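Local coordinates for protein alpha-acetolactate decarboxylase (Bacillus subtilis subsp. subtilis str. 168, PDB 5XNE) that converts acetolactate into acetoin with release of carbon dioxide, a step in the synthesis of butane-2,3-diol from pyruvate, at residues L108-R113 / G157-A162. Numbering follows the deposited sequence.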
# COMPACT_ATOMS: atom_id res chain seq x y z
N LEU B 108 1.40 -11.88 2.71
CA LEU B 108 0.23 -11.81 1.85
C LEU B 108 -0.96 -11.25 2.61
O LEU B 108 -0.91 -11.12 3.82
CB LEU B 108 -0.13 -13.18 1.28
CG LEU B 108 0.99 -13.89 0.52
CD1 LEU B 108 0.48 -15.26 0.05
CD2 LEU B 108 1.47 -13.04 -0.64
N PHE B 109 -2.02 -10.91 1.88
CA PHE B 109 -3.27 -10.45 2.50
C PHE B 109 -4.26 -11.60 2.64
O PHE B 109 -4.35 -12.44 1.74
CB PHE B 109 -3.91 -9.34 1.65
CG PHE B 109 -3.11 -8.06 1.62
CD1 PHE B 109 -1.98 -7.94 0.80
CD2 PHE B 109 -3.50 -6.97 2.38
CE1 PHE B 109 -1.25 -6.75 0.78
CE2 PHE B 109 -2.77 -5.78 2.36
CZ PHE B 109 -1.65 -5.68 1.55
N TYR B 110 -5.00 -11.64 3.75
CA TYR B 110 -6.02 -12.67 3.93
C TYR B 110 -7.32 -12.07 4.43
O TYR B 110 -7.32 -11.13 5.22
CB TYR B 110 -5.58 -13.76 4.93
CG TYR B 110 -4.29 -14.43 4.55
CD1 TYR B 110 -3.07 -13.90 4.96
CD2 TYR B 110 -4.28 -15.56 3.75
CE1 TYR B 110 -1.87 -14.50 4.60
CE2 TYR B 110 -3.09 -16.17 3.38
CZ TYR B 110 -1.88 -15.63 3.82
OH TYR B 110 -0.69 -16.22 3.46
N ALA B 111 -8.43 -12.62 3.96
CA ALA B 111 -9.71 -12.38 4.60
C ALA B 111 -9.97 -13.57 5.50
O ALA B 111 -9.62 -14.71 5.15
CB ALA B 111 -10.83 -12.21 3.59
N ILE B 112 -10.57 -13.33 6.65
CA ILE B 112 -10.81 -14.41 7.59
C ILE B 112 -12.17 -14.29 8.24
O ILE B 112 -12.63 -13.20 8.58
CB ILE B 112 -9.70 -14.47 8.66
CG1 ILE B 112 -9.92 -15.64 9.63
CG2 ILE B 112 -9.65 -13.19 9.43
CD1 ILE B 112 -8.74 -15.86 10.56
N ARG B 113 -12.82 -15.44 8.41
CA ARG B 113 -14.15 -15.52 8.95
C ARG B 113 -14.24 -16.66 9.96
O ARG B 113 -13.76 -17.76 9.70
CB ARG B 113 -15.15 -15.74 7.82
CG ARG B 113 -16.58 -15.82 8.24
CD ARG B 113 -17.43 -16.00 7.02
NE ARG B 113 -18.80 -16.29 7.39
CZ ARG B 113 -19.81 -16.27 6.54
NH1 ARG B 113 -19.60 -15.93 5.27
NH2 ARG B 113 -21.03 -16.57 6.97
N GLY B 157 -12.97 -10.32 9.16
CA GLY B 157 -12.04 -9.22 8.93
C GLY B 157 -10.87 -9.66 8.10
O GLY B 157 -10.98 -10.55 7.26
N PHE B 158 -9.73 -9.01 8.34
CA PHE B 158 -8.57 -9.18 7.47
C PHE B 158 -7.29 -9.32 8.27
O PHE B 158 -7.15 -8.76 9.36
CB PHE B 158 -8.43 -8.00 6.52
CG PHE B 158 -9.58 -7.85 5.56
CD1 PHE B 158 -9.62 -8.58 4.39
CD2 PHE B 158 -10.62 -6.98 5.85
CE1 PHE B 158 -10.67 -8.45 3.50
CE2 PHE B 158 -11.69 -6.84 4.96
CZ PHE B 158 -11.71 -7.57 3.78
N LEU B 159 -6.37 -10.10 7.71
CA LEU B 159 -4.97 -10.07 8.15
C LEU B 159 -4.16 -9.27 7.14
O LEU B 159 -4.20 -9.52 5.94
CB LEU B 159 -4.38 -11.47 8.30
CG LEU B 159 -2.99 -11.42 8.98
CD1 LEU B 159 -3.01 -11.45 10.53
CD2 LEU B 159 -2.08 -12.47 8.41
N THR B 160 -3.41 -8.30 7.65
CA THR B 160 -2.66 -7.38 6.81
C THR B 160 -1.17 -7.45 7.13
O THR B 160 -0.80 -7.40 8.30
CB THR B 160 -3.18 -5.95 7.00
OG1 THR B 160 -4.55 -5.89 6.55
CG2 THR B 160 -2.35 -4.95 6.22
N PRO B 161 -0.32 -7.59 6.10
CA PRO B 161 1.13 -7.61 6.31
C PRO B 161 1.65 -6.31 6.90
O PRO B 161 1.06 -5.24 6.66
CB PRO B 161 1.70 -7.80 4.89
CG PRO B 161 0.61 -8.36 4.09
CD PRO B 161 -0.67 -7.79 4.68
N ALA B 162 2.76 -6.39 7.62
CA ALA B 162 3.31 -5.20 8.28
C ALA B 162 3.63 -4.06 7.31
O ALA B 162 3.48 -2.90 7.67
CB ALA B 162 4.55 -5.56 9.08
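Pro161 lays its CD over the ring face of Phe109, 3.7 Å from the centroid and only 9° off the ring normal, a CH-pi contact. Phe109 CG, anti to its own carbonyl carbon, brings the ring face against Pro161 CD; Thr160 CG2 adds an oblique touch at Phe109 CE2. An alanine in place of Phe109 would probably open a gap against Pro161 and beside Leu209 of the second subunit. Away from the proline, the axes of segments 109-113 and 157-160 run antiparallel, 149° between their directions. Tyr110 and Leu159 exchange both backbone bonds, Tyr110 N to Leu159 O being nearly straight (171°). Ile112 and Gly157 do likewise, at 2.9 Å from Ile112 N to Gly157 O. Between them Ala111 CB meets Phe158 CE1 at 3.8 Å, on the face where Phe33 packs edge-to-face against Phe158. Strand 171-178 flanks strand 151-160 across from 109-115, and Phe158 shares a backbone hydrogen bond with the zinc ligand His173. All ten touching residues are buried; exposed Ala162 and partly exposed Arg113, salt-bridged to Asp49 and Asp115, touch nothing across the pair. Backbone bonds thus fix the register, but buried Leu108 O has no hydrogen-bond partner in the model; Pro161, opposite it, offers no N-H, probably at an energetic cost.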